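Local coordinates for protein pentafunctional AROM polypeptide (Schizosaccharomyces pombe, PDB 5SWV) that probably dehydrates 3-dehydroquinate and reduces the resulting 3-dehydroshikimate to shikimate, through the two C-terminal enzyme domains of the AROM polypeptide, at residues H270-E275 / D523-K528. Numbering follows the deposited sequence.
Sequences HSTAYE and DAVYQK
Thr272 reaches across to the helix 522-530 and fits between Val525 and Lys528, residues three apart in sequence. Its methyl lies against both of them. Thr272 CG2 stands 4.1 Å from Val525 CA and also meets the CG2 methyl of the valine, an apolar contact against both backbone and side chain; the carbonyl O of Ala524 lies at its margin. On the lysine side, Thr272 CG2 is 3.8 Å from Lys528 CD. The hydroxyl meets the same methylene, with Thr272 OG1 3.6 Å from Lys528 CD, but only the methyl gets to the valine. The approach of OG1 is a van der Waals contact with methylene carbons; its polar need is met separately by a hydrogen bond to the carbonyl O of Ile268, one turn back in its own helix. The first torsion of Thr272 (chi1 -56°) allows this: OG1 stays beside the backbone N, where it can return to that carbonyl, while CG2, opposite the N, extends to the valine.

Lys528 passes obliquely over the threonine, its chain kinked at chi3 and chi4. Lys528 NZ ends 5.8 Å from Glu275 OE1, too far for a salt bridge, although the opposite charges may attract weakly; a long, weak ion pair links NZ to Glu531. Val525 also packs on Leu269 and Leu276, which carry the apolar contact along helix 266-277 on both sides of Thr272 in sequence.

The two short helical segments run roughly antiparallel, at 140°, with their axes approaching to 9.2 Å. They join the substrate-binding part of the shikimate dehydrogenase module to the C-terminal helix of the chain. Helix 500-516 packs nearby, its Phe512 touching His270, Ala273 and Tyr274, and the ring of His270 stacks on Tyr283 of the edge strand 282-285 in the mixed sheet.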
loop_
_atom_site.group_PDB
_atom_site.type_symbol
_atom_site.label_atom_id
_atom_site.label_comp_id
_atom_site.label_asym_id
_atom_site.label_seq_id
_atom_site.Cartn_x
_atom_site.Cartn_y
_atom_site.Cartn_z
ATOM N N HIS A 270 10.369 13.449 -2.600
ATOM C CA HIS A 270 10.877 12.230 -3.227
ATOM C C HIS A 270 12.333 11.900 -2.847
ATOM O O HIS A 270 12.657 10.730 -2.671
ATOM C CB HIS A 270 10.677 12.297 -4.732
ATOM C CG HIS A 270 9.239 12.288 -5.138
ATOM N ND1 HIS A 270 8.576 11.136 -5.493
ATOM C CD2 HIS A 270 8.331 13.286 -5.236
ATOM C CE1 HIS A 270 7.322 11.421 -5.795
ATOM N NE2 HIS A 270 7.148 12.719 -5.647
ATOM N N SER A 271 13.183 12.922 -2.707
ATOM C CA SER A 271 14.571 12.758 -2.201
ATOM C C SER A 271 14.576 12.030 -0.881
ATOM O O SER A 271 15.332 11.073 -0.702
ATOM C CB SER A 271 15.266 14.108 -1.961
ATOM O OG SER A 271 15.593 14.754 -3.175
ATOM N N THR A 272 13.722 12.502 0.030
ATOM C CA THR A 272 13.550 11.882 1.338
ATOM C C THR A 272 13.092 10.445 1.194
ATOM O O THR A 272 13.627 9.579 1.853
ATOM C CB THR A 272 12.571 12.669 2.221
ATOM O OG1 THR A 272 13.030 14.015 2.330
ATOM C CG2 THR A 272 12.480 12.079 3.601
ATOM N N ALA A 273 12.130 10.173 0.328
ATOM C CA ALA A 273 11.654 8.797 0.158
ATOM C C ALA A 273 12.769 7.823 -0.278
ATOM O O ALA A 273 12.847 6.706 0.244
ATOM C CB ALA A 273 10.495 8.750 -0.822
ATOM N N TYR A 274 13.633 8.253 -1.204
ATOM C CA TYR A 274 14.750 7.413 -1.673
ATOM C C TYR A 274 15.687 7.055 -0.525
ATOM O O TYR A 274 16.123 5.908 -0.380
ATOM C CB TYR A 274 15.576 8.106 -2.763
ATOM C CG TYR A 274 14.796 8.650 -3.944
ATOM C CD1 TYR A 274 13.755 7.925 -4.516
ATOM C CD2 TYR A 274 15.111 9.888 -4.497
ATOM C CE1 TYR A 274 13.033 8.426 -5.576
ATOM C CE2 TYR A 274 14.402 10.390 -5.563
ATOM C CZ TYR A 274 13.358 9.656 -6.098
ATOM O OH TYR A 274 12.653 10.140 -7.176
ATOM N N GLU A 275 15.973 8.063 0.289
ATOM C CA GLU A 275 16.887 7.958 1.410
ATOM C C GLU A 275 16.375 6.991 2.457
ATOM O O GLU A 275 17.132 6.191 2.957
ATOM C CB GLU A 275 17.063 9.332 2.027
ATOM C CG GLU A 275 18.269 9.465 2.927
ATOM C CD GLU A 275 18.136 10.610 3.932
ATOM O OE1 GLU A 275 17.274 11.518 3.752
ATOM O OE2 GLU A 275 18.913 10.590 4.922
ATOM N N ASP A 523 4.924 10.056 7.840
ATOM C CA ASP A 523 5.401 10.949 8.912
ATOM C C ASP A 523 6.748 11.623 8.667
ATOM O O ASP A 523 6.839 12.847 8.725
ATOM C CB ASP A 523 5.482 10.199 10.244
ATOM C CG ASP A 523 4.132 10.008 10.912
ATOM O OD1 ASP A 523 3.077 10.463 10.394
ATOM O OD2 ASP A 523 4.146 9.391 11.998
ATOM N N ALA A 524 7.788 10.828 8.415
ATOM C CA ALA A 524 9.143 11.365 8.215
ATOM C C ALA A 524 9.284 12.133 6.910
ATOM O O ALA A 524 10.082 13.059 6.826
ATOM C CB ALA A 524 10.191 10.268 8.291
ATOM N N VAL A 525 8.513 11.758 5.897
ATOM C CA VAL A 525 8.542 12.471 4.630
ATOM C C VAL A 525 7.843 13.820 4.780
ATOM O O VAL A 525 8.285 14.812 4.209
ATOM C CB VAL A 525 7.888 11.662 3.504
ATOM C CG1 VAL A 525 7.870 12.462 2.216
ATOM C CG2 VAL A 525 8.650 10.367 3.263
ATOM N N TYR A 526 6.758 13.840 5.545
ATOM C CA TYR A 526 6.036 15.068 5.864
ATOM C C TYR A 526 6.904 16.022 6.707
ATOM O O TYR A 526 6.914 17.221 6.453
ATOM C CB TYR A 526 4.699 14.714 6.560
ATOM C CG TYR A 526 3.838 15.889 6.949
ATOM C CD1 TYR A 526 4.045 16.564 8.160
ATOM C CD2 TYR A 526 2.819 16.333 6.117
ATOM C CE1 TYR A 526 3.276 17.652 8.522
ATOM C CE2 TYR A 526 2.034 17.424 6.476
ATOM C CZ TYR A 526 2.269 18.077 7.680
ATOM O OH TYR A 526 1.498 19.143 8.038
ATOM N N GLN A 527 7.648 15.494 7.679
ATOM C CA GLN A 527 8.507 16.342 8.543
ATOM C C GLN A 527 9.565 17.151 7.798
ATOM O O GLN A 527 9.896 18.255 8.228
ATOM C CB GLN A 527 9.185 15.531 9.678
ATOM C CG GLN A 527 8.262 15.123 10.838
ATOM C CD GLN A 527 7.333 16.254 11.325
ATOM O OE1 GLN A 527 7.770 17.400 11.499
ATOM N NE2 GLN A 527 6.047 15.939 11.529
ATOM N N LYS A 528 10.075 16.598 6.695
ATOM C CA LYS A 528 11.072 17.262 5.849
ATOM C C LYS A 528 10.455 18.192 4.797
ATOM O O LYS A 528 11.053 19.203 4.428
ATOM C CB LYS A 528 12.012 16.228 5.212
ATOM C CG LYS A 528 12.959 15.591 6.239
ATOM C CD LYS A 528 14.134 14.801 5.641
ATOM C CE LYS A 528 15.120 15.659 4.848
ATOM N NZ LYS A 528 15.641 16.806 5.644
#